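Local coordinates for ESX secretion system protein EccC (Thermomonospora curvata, PDB 4NH0) that acts as an ATPase of the ESX (type VII) secretion system, which exports proteins such as EsxA and EsxB, and might be its translocase subunit, at residues 380-391 and 414-422. Residues are numbered along the deposited sequence; the frame is centred on the assembly and turned at random.
Sequences LHGEMVRRQEHL and PPMPTLFIV
Met416 reaches across to His390 and Leu391 where segment 380-391 of helix 371-394 runs antiparallel to strand segment 418-422 (164° between their directions), part of an inner strand of the P-loop NTPase sheet of FtsK 1, between strands 452-458 and 337-343. Met416 CB points toward the helix; with CG anti to the backbone N (chi1 -173°) and chi2 also extended, the chain runs straight out. Met416 CG passes near the Arg387 guanidinium; Met416 SD comes next, 4.0 Å from His390 CD2, approaching the imidazole obliquely; a bend at chi3 then carries Met416 CE to Leu391 CD2, 3.7 Å away. A long, flexible thioether suits a place bordering a cation, a ring and a leucine in turn; Leu400 and Tyr403 of helix 400-410 also touch it. Pro414, a compact ring, fits at the same imidazole's edge.

Further along, Arg387 is long enough for its charged end to reach Glu383 and Leu450 O, while Leu419 CB lies over one guanidinium face, offset toward the rim. Glu383 OE1 forms a salt bridge with Arg387 NH1, though its hydrogen bond is weak. Arg386 grips Glu383 side-on, NE and NH2 each bonding one carboxylate oxygen, NE nearly straight at 172°. That network would favour an ionised carboxylate. Leu419 and Ile421 turn branched side chains to the helix, as alternate strand residues do: Leu419 CD2 rests 4.1 Å from Glu383 CG, and Ile421 CD1 lies 4.4 Å from Leu380 CD2.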
loop_
_atom_site.group_PDB
_atom_site.type_symbol
_atom_site.label_atom_id
_atom_site.label_comp_id
_atom_site.label_asym_id
_atom_site.label_seq_id
_atom_site.Cartn_x
_atom_site.Cartn_y
_atom_site.Cartn_z
ATOM N N LEU A 380 8.053 -20.768 20.752
ATOM C CA LEU A 380 8.359 -21.964 21.526
ATOM C C LEU A 380 7.310 -23.042 21.290
ATOM O O LEU A 380 7.636 -24.224 21.193
ATOM C CB LEU A 380 8.450 -21.631 23.014
ATOM C CG LEU A 380 9.599 -20.703 23.410
ATOM C CD1 LEU A 380 9.553 -20.386 24.893
ATOM C CD2 LEU A 380 10.934 -21.320 23.033
ATOM N N HIS A 381 6.051 -22.624 21.200
ATOM C CA HIS A 381 4.954 -23.534 20.890
ATOM C C HIS A 381 5.203 -24.209 19.549
ATOM O O HIS A 381 4.862 -25.376 19.357
ATOM C CB HIS A 381 3.622 -22.781 20.873
ATOM C CG HIS A 381 2.434 -23.648 20.592
ATOM N ND1 HIS A 381 2.475 -25.023 20.676
ATOM C CD2 HIS A 381 1.169 -23.332 20.227
ATOM C CE1 HIS A 381 1.287 -25.517 20.375
ATOM N NE2 HIS A 381 0.477 -24.512 20.099
ATOM N N GLY A 382 5.807 -23.469 18.626
ATOM C CA GLY A 382 6.163 -24.007 17.328
ATOM C C GLY A 382 7.298 -25.005 17.426
ATOM O O GLY A 382 7.353 -25.969 16.665
ATOM N N GLU A 383 8.207 -24.774 18.368
ATOM C CA GLU A 383 9.337 -25.671 18.575
ATOM C C GLU A 383 8.870 -27.011 19.129
ATOM O O GLU A 383 9.402 -28.061 18.770
ATOM C CB GLU A 383 10.362 -25.035 19.516
ATOM C CG GLU A 383 11.557 -25.922 19.830
ATOM C CD GLU A 383 12.438 -26.173 18.622
ATOM O OE1 GLU A 383 13.498 -26.812 18.782
ATOM O OE2 GLU A 383 12.077 -25.726 17.514
ATOM N N MET A 384 7.874 -26.963 20.006
ATOM C CA MET A 384 7.284 -28.170 20.571
ATOM C C MET A 384 6.701 -29.041 19.467
ATOM O O MET A 384 6.946 -30.245 19.412
ATOM C CB MET A 384 6.200 -27.810 21.587
ATOM C CG MET A 384 6.681 -26.925 22.724
ATOM S SD MET A 384 7.634 -27.827 23.955
ATOM C CE MET A 384 6.331 -28.739 24.773
ATOM N N VAL A 385 5.932 -28.415 18.583
ATOM C CA VAL A 385 5.310 -29.114 17.466
ATOM C C VAL A 385 6.357 -29.566 16.452
ATOM O O VAL A 385 6.253 -30.651 15.885
ATOM C CB VAL A 385 4.265 -28.227 16.762
ATOM C CG1 VAL A 385 3.588 -28.989 15.632
ATOM C CG2 VAL A 385 3.235 -27.731 17.761
ATOM N N ARG A 386 7.367 -28.733 16.226
ATOM C CA ARG A 386 8.431 -29.084 15.293
ATOM C C ARG A 386 9.135 -30.351 15.747
ATOM O O ARG A 386 9.335 -31.277 14.963
ATOM C CB ARG A 386 9.448 -27.950 15.158
ATOM C CG ARG A 386 10.640 -28.323 14.291
ATOM C CD ARG A 386 11.690 -27.228 14.265
ATOM N NE ARG A 386 12.647 -27.365 15.357
ATOM C CZ ARG A 386 13.685 -28.196 15.338
ATOM N NH1 ARG A 386 13.900 -28.968 14.283
ATOM N NH2 ARG A 386 14.508 -28.255 16.376
ATOM N N ARG A 387 9.501 -30.388 17.023
ATOM C CA ARG A 387 10.197 -31.539 17.575
ATOM C C ARG A 387 9.350 -32.818 17.531
ATOM O O ARG A 387 9.891 -33.900 17.328
ATOM C CB ARG A 387 10.642 -31.256 19.011
ATOM C CG ARG A 387 11.757 -30.232 19.126
ATOM C CD ARG A 387 12.139 -30.001 20.576
ATOM N NE ARG A 387 13.466 -30.521 20.882
ATOM C CZ ARG A 387 14.583 -29.823 20.730
ATOM N NH1 ARG A 387 14.528 -28.580 20.272
ATOM N NH2 ARG A 387 15.754 -30.362 21.028
ATOM N N GLN A 388 8.050 -32.675 17.774
ATOM C CA GLN A 388 7.103 -33.776 17.730
ATOM C C GLN A 388 6.910 -34.399 16.368
ATOM O O GLN A 388 7.036 -35.598 16.201
ATOM C CB GLN A 388 5.752 -33.210 18.108
ATOM C CG GLN A 388 4.988 -33.970 19.155
ATOM C CD GLN A 388 3.786 -33.188 19.632
ATOM O OE1 GLN A 388 3.343 -32.263 18.968
ATOM N NE2 GLN A 388 3.254 -33.554 20.786
ATOM N N GLU A 389 6.668 -33.559 15.378
ATOM C CA GLU A 389 6.538 -33.984 13.990
ATOM C C GLU A 389 7.847 -34.555 13.467
ATOM O O GLU A 389 7.843 -35.402 12.580
ATOM C CB GLU A 389 6.080 -32.831 13.103
ATOM C CG GLU A 389 4.632 -32.947 12.620
ATOM C CD GLU A 389 4.457 -33.986 11.521
ATOM O OE1 GLU A 389 5.367 -34.136 10.675
ATOM O OE2 GLU A 389 3.405 -34.660 11.511
ATOM N N HIS A 390 8.961 -34.089 14.020
ATOM C CA HIS A 390 10.265 -34.655 13.694
ATOM C C HIS A 390 10.322 -36.100 14.179
ATOM O O HIS A 390 10.861 -36.968 13.499
ATOM C CB HIS A 390 11.389 -33.827 14.325
ATOM C CG HIS A 390 12.754 -34.136 13.782
ATOM N ND1 HIS A 390 13.064 -35.311 13.135
ATOM C CD2 HIS A 390 13.896 -33.404 13.795
ATOM C CE1 HIS A 390 14.329 -35.295 12.774
ATOM N NE2 HIS A 390 14.863 -34.150 13.161
ATOM N N LEU A 391 9.755 -36.356 15.354
ATOM C CA LEU A 391 9.745 -37.702 15.918
ATOM C C LEU A 391 8.694 -38.584 15.253
ATOM O O LEU A 391 8.806 -39.809 15.260
ATOM C CB LEU A 391 9.507 -37.655 17.428
ATOM C CG LEU A 391 10.556 -36.905 18.249
ATOM C CD1 LEU A 391 10.134 -36.796 19.706
ATOM C CD2 LEU A 391 11.907 -37.587 18.129
ATOM N N PRO A 414 19.932 -36.805 11.598
ATOM C CA PRO A 414 20.506 -35.529 12.028
ATOM C C PRO A 414 20.545 -35.454 13.545
ATOM O O PRO A 414 19.649 -35.992 14.198
ATOM C CB PRO A 414 19.542 -34.495 11.444
ATOM C CG PRO A 414 18.243 -35.215 11.357
ATOM C CD PRO A 414 18.594 -36.636 11.007
ATOM N N PRO A 415 21.581 -34.820 14.106
ATOM C CA PRO A 415 21.615 -34.638 15.557
ATOM C C PRO A 415 20.466 -33.756 16.027
ATOM O O PRO A 415 20.254 -32.683 15.465
ATOM C CB PRO A 415 22.964 -33.953 15.798
ATOM C CG PRO A 415 23.783 -34.280 14.593
ATOM C CD PRO A 415 22.812 -34.340 13.456
ATOM N N MET A 416 19.723 -34.213 17.027
ATOM C CA MET A 416 18.704 -33.378 17.646
ATOM C C MET A 416 19.035 -33.187 19.117
ATOM O O MET A 416 18.803 -34.077 19.934
ATOM C CB MET A 416 17.311 -33.983 17.483
ATOM C CG MET A 416 16.198 -33.064 17.960
ATOM S SD MET A 416 14.554 -33.761 17.741
ATOM C CE MET A 416 14.706 -35.276 18.681
ATOM N N PRO A 417 19.587 -32.015 19.454
ATOM C CA PRO A 417 20.052 -31.683 20.802
ATOM C C PRO A 417 18.906 -31.459 21.775
ATOM O O PRO A 417 17.831 -31.035 21.359
ATOM C CB PRO A 417 20.833 -30.389 20.582
ATOM C CG PRO A 417 20.157 -29.754 19.428
ATOM C CD PRO A 417 19.753 -30.884 18.525
ATOM N N THR A 418 19.130 -31.742 23.053
ATOM C CA THR A 418 18.148 -31.409 24.074
ATOM C C THR A 418 18.095 -29.897 24.223
ATOM O O THR A 418 19.108 -29.218 24.060
ATOM C CB THR A 418 18.476 -32.053 25.431
ATOM O OG1 THR A 418 19.793 -31.667 25.839
ATOM C CG2 THR A 418 18.405 -33.565 25.336
ATOM N N LEU A 419 16.916 -29.369 24.524
ATOM C CA LEU A 419 16.755 -27.928 24.651
ATOM C C LEU A 419 16.604 -27.514 26.107
ATOM O O LEU A 419 15.707 -27.981 26.806
ATOM C CB LEU A 419 15.548 -27.452 23.843
ATOM C CG LEU A 419 15.393 -25.935 23.756
ATOM C CD1 LEU A 419 16.628 -25.325 23.121
ATOM C CD2 LEU A 419 14.146 -25.563 22.975
ATOM N N PHE A 420 17.492 -26.636 26.559
ATOM C CA PHE A 420 17.420 -26.107 27.914
ATOM C C PHE A 420 16.894 -24.680 27.885
ATOM O O PHE A 420 17.520 -23.789 27.314
ATOM C CB PHE A 420 18.790 -26.153 28.591
ATOM C CG PHE A 420 18.737 -25.957 30.079
ATOM C CD1 PHE A 420 17.563 -26.174 30.779
ATOM C CD2 PHE A 420 19.859 -25.545 30.778
ATOM C CE1 PHE A 420 17.511 -25.991 32.147
ATOM C CE2 PHE A 420 19.812 -25.359 32.144
ATOM C CZ PHE A 420 18.636 -25.583 32.829
ATOM N N ILE A 421 15.737 -24.467 28.502
ATOM C CA ILE A 421 15.118 -23.149 28.517
ATOM C C ILE A 421 15.234 -22.497 29.888
ATOM O O ILE A 421 14.718 -23.013 30.877
ATOM C CB ILE A 421 13.638 -23.221 28.117
ATOM C CG1 ILE A 421 13.488 -23.919 26.766
ATOM C CG2 ILE A 421 13.034 -21.829 28.068
ATOM C CD1 ILE A 421 12.056 -24.067 26.313
ATOM N N VAL A 422 15.917 -21.361 29.935
ATOM C CA VAL A 422 16.100 -20.626 31.179
ATOM C C VAL A 422 15.314 -19.321 31.152
ATOM O O VAL A 422 15.726 -18.353 30.515
ATOM C CB VAL A 422 17.585 -20.321 31.436
ATOM C CG1 VAL A 422 17.768 -19.710 32.812
ATOM C CG2 VAL A 422 18.412 -21.586 31.301
#